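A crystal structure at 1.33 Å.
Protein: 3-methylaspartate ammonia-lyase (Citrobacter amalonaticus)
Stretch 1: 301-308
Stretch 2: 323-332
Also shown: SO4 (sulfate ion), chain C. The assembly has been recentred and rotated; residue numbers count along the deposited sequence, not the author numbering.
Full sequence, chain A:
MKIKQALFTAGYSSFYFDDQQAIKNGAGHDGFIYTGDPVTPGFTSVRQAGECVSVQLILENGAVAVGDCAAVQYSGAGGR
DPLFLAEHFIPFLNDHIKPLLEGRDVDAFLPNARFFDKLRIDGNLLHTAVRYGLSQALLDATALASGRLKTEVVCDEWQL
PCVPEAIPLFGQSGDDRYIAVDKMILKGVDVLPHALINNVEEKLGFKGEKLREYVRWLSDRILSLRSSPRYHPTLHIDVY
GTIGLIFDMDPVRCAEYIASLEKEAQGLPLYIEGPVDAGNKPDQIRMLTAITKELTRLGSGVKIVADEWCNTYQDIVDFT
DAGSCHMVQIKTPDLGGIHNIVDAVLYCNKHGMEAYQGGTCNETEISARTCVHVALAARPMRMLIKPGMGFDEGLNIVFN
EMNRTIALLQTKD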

# COMPACT_ATOMS: atom_id res chain seq x y z
N GLY A 301 -8.15 23.24 -25.58
CA GLY A 301 -8.39 23.18 -24.15
C GLY A 301 -7.51 22.15 -23.47
O GLY A 301 -7.63 21.94 -22.26
N VAL A 302 -6.63 21.50 -24.23
CA VAL A 302 -5.76 20.47 -23.67
C VAL A 302 -4.56 21.13 -23.01
O VAL A 302 -3.99 22.08 -23.53
N LYS A 303 -4.17 20.62 -21.85
CA LYS A 303 -3.07 21.19 -21.10
C LYS A 303 -1.85 20.27 -21.08
O LYS A 303 -2.00 19.07 -21.22
N ILE A 304 -0.66 20.84 -20.92
CA ILE A 304 0.55 20.03 -20.81
C ILE A 304 1.22 20.23 -19.45
O ILE A 304 1.11 21.29 -18.82
N VAL A 305 1.89 19.16 -19.03
CA VAL A 305 2.52 19.08 -17.73
C VAL A 305 4.02 18.83 -17.88
O VAL A 305 4.43 17.88 -18.55
N ALA A 306 4.84 19.67 -17.26
CA ALA A 306 6.28 19.46 -17.22
C ALA A 306 6.62 18.40 -16.19
O ALA A 306 5.96 18.28 -15.16
N ASP A 307 7.67 17.65 -16.46
CA ASP A 307 8.12 16.63 -15.53
C ASP A 307 9.64 16.47 -15.68
O ASP A 307 10.40 16.93 -14.83
N GLU A 308 10.07 15.83 -16.76
CA GLU A 308 11.49 15.63 -17.01
C GLU A 308 12.24 16.97 -16.97
O GLU A 308 11.81 17.95 -17.57
N GLY A 323 6.74 30.53 -18.22
CA GLY A 323 5.41 30.31 -18.75
C GLY A 323 5.41 29.12 -19.68
O GLY A 323 4.73 29.10 -20.70
N SER A 324 6.15 28.09 -19.30
CA SER A 324 6.45 27.01 -20.22
C SER A 324 5.34 25.99 -20.44
O SER A 324 5.35 25.29 -21.46
N CYS A 325 4.39 25.90 -19.52
CA CYS A 325 3.37 24.86 -19.57
C CYS A 325 2.29 25.22 -18.57
O CYS A 325 2.41 26.20 -17.86
N HIS A 326 1.24 24.42 -18.53
CA HIS A 326 0.11 24.72 -17.67
C HIS A 326 0.25 24.21 -16.25
O HIS A 326 -0.33 24.77 -15.34
N MSE A 327 1.01 23.13 -16.10
CA MSE A 327 1.15 22.44 -14.83
C MSE A 327 2.54 21.85 -14.76
O MSE A 327 3.11 21.50 -15.79
N VAL A 328 3.10 21.78 -13.56
CA VAL A 328 4.39 21.15 -13.35
C VAL A 328 4.27 20.04 -12.31
O VAL A 328 3.62 20.23 -11.29
N GLN A 329 4.90 18.90 -12.58
CA GLN A 329 4.99 17.85 -11.55
C GLN A 329 6.14 18.16 -10.59
O GLN A 329 7.31 18.10 -10.97
N ILE A 330 5.76 18.50 -9.36
CA ILE A 330 6.67 18.69 -8.24
C ILE A 330 6.85 17.25 -7.71
O ILE A 330 6.01 16.72 -6.99
N LYS A 331 7.92 16.60 -8.17
CA LYS A 331 8.11 15.17 -7.90
C LYS A 331 8.81 15.09 -6.55
O LYS A 331 10.03 15.15 -6.44
N THR A 332 7.99 14.93 -5.52
CA THR A 332 8.42 15.25 -4.17
C THR A 332 9.79 14.75 -3.70
O THR A 332 10.53 15.54 -3.16

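Packing between two neighbouring parallel strands, 303-306 and 327-330, of 3-methylaspartate ammonia-lyase. Backbone hydrogen bonds set the register: Ala 306 N donates to Met 327 O (2.9 Å) and Gln 329 N to Ala 306 O (2.9 Å), while Ile 304 O accepts from both His 326 N (3.1 Å) and Met 327 N (3.3 Å). Val 305 thereby pairs with Met 327 and Ala 306 with Val 328, and their side chains alternate between the two faces of the sheet.

Apolar side chains meet on both faces of the sheet. On the face carrying Val 305 and Met 327, Val 305 (chi1 t) sets CG2 3.9 Å from SE of Met 327, a selenomethionine whose chi1 and chi2 are both t; its end leads away from the first stretch. On the other face, the small Ala 306 brings CB to 4.0 Å from Val 328 CG1 (chi1 m) and to 3.6 Å from Cys 325 SG. Cys 325 (chi1 p) points toward the first stretch, and its CB also lies 3.9 Å from CG1 of Ile 304 (chi1 p, chi2 t), so this one residue touches two side chains of the neighbouring strand.

His 326 points toward the first stretch with chi1 m and chi2 near 89°, and buries more area there than any other residue of its stretch. His 326 ND1 accepts a nearly straight hydrogen bond from Ile 304 N (3.0 Å, 169°), so a side chain extends the backbone ladder just before the first bridge. Accepting this bond leaves ND1 without a proton. Lys 303 (chi1 m, then t throughout) lays its aliphatic base over one face of the His 326 ring, CG 3.9 Å from the centroid in a CH-pi contact, before its end leads away to partners elsewhere in the structure.

Beyond the last bridge, Asp 307 (chi1 t) starts sideways, but its carboxylate comes nearer the second stretch, where the CA-to-CB bonds of Gln 329 (chi1 and chi2 t) and Lys 331 (chi1 t, chi4 p) point toward the first stretch. Asp 307 OD1 remains 3.7 Å from Gln 329 NE2, and water mediates instead. Water 1 donates to Asp 307 OD2 (2.6 Å) and accepts from Lys 331 NZ (2.7 Å); water 2 donates to Asp 307 OD2 (2.6 Å) and accepts from Gln 329 NE2 (3.2 Å). Within the second stretch, Lys 331 NZ also donates to Gln 329 OE1 (3.2 Å). Lys 331 NZ also donates to O4 of the sulfate ion (2.7 Å), which probably comes from the crystallisation liquor.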

# COMPACT_ATOMS: atom_id res chain seq x y z
CB VAL A 302 -5.27 19.48 -24.75
CG1 VAL A 302 -4.41 18.38 -24.11
CG2 VAL A 302 -6.44 18.86 -25.50
CB LYS A 303 -3.52 21.50 -19.67
CG LYS A 303 -4.53 22.65 -19.60
CD LYS A 303 -5.03 22.86 -18.19
CE LYS A 303 -6.00 24.00 -18.07
NZ LYS A 303 -6.59 24.02 -16.71
CB ILE A 304 1.55 20.23 -21.99
CG1 ILE A 304 2.05 21.67 -22.07
CG2 ILE A 304 0.92 19.76 -23.30
CD1 ILE A 304 3.26 21.85 -22.99
CB VAL A 305 1.93 17.91 -16.91
CG1 VAL A 305 2.46 17.95 -15.48
CG2 VAL A 305 0.42 17.94 -16.93
CB ALA A 306 6.99 20.73 -16.89
CB ASP A 307 7.37 15.34 -15.80
CG ASP A 307 7.82 14.19 -14.94
OD1 ASP A 307 8.39 14.41 -13.85
OD2 ASP A 307 7.63 13.01 -15.29
CB GLU A 308 11.72 14.98 -18.38
CG GLU A 308 11.00 13.66 -18.65
CD GLU A 308 9.62 13.82 -19.28
OE1 GLU A 308 8.98 14.89 -19.12
OE2 GLU A 308 9.16 12.86 -19.94
CB SER A 324 7.72 26.30 -19.77
OG SER A 324 7.54 25.71 -18.49
CB CYS A 325 4.00 23.51 -19.21
SG CYS A 325 4.87 23.53 -17.66
CB HIS A 326 -1.15 24.13 -18.27
CG HIS A 326 -1.36 24.54 -19.69
ND1 HIS A 326 -0.85 23.82 -20.74
CD2 HIS A 326 -2.00 25.61 -20.23
CE1 HIS A 326 -1.16 24.43 -21.87
NE2 HIS A 326 -1.86 25.51 -21.59
CB MSE A 327 0.11 21.31 -14.77
CG MSE A 327 0.17 20.45 -13.53
SE MSE A 327 -1.20 19.06 -13.56
CE MSE A 327 -2.56 19.98 -12.58
CB VAL A 328 5.47 22.14 -12.84
CG1 VAL A 328 5.86 23.12 -13.92
CG2 VAL A 328 5.01 22.87 -11.63
CB GLN A 329 5.17 16.42 -12.10
CG GLN A 329 5.16 15.48 -10.86
CD GLN A 329 5.33 13.99 -11.07
OE1 GLN A 329 5.61 13.27 -10.10
NE2 GLN A 329 5.19 13.51 -12.31
CB ILE A 330 6.00 19.64 -7.23
CG1 ILE A 330 5.74 21.01 -7.90
CG2 ILE A 330 6.83 19.81 -5.97
CD1 ILE A 330 4.88 21.93 -7.06
CB LYS A 331 8.90 14.51 -9.00
CG LYS A 331 8.87 13.00 -8.89
CD LYS A 331 9.44 12.31 -10.11
CE LYS A 331 8.93 10.88 -10.26
NZ LYS A 331 7.58 10.84 -10.84
CB THR A 332 7.32 14.94 -3.13
OG1 THR A 332 7.02 13.54 -3.11
CG2 THR A 332 6.01 15.68 -3.45
S SO4 C . 7.10 7.12 -10.85
O1 SO4 C . 8.35 7.29 -10.06
O2 SO4 C . 7.53 6.23 -11.99
O3 SO4 C . 6.07 6.48 -10.05
O4 SO4 C . 6.58 8.39 -11.42
O HOH W 1 8.49 11.73 -13.18
O HOH W 2 6.05 11.14 -14.35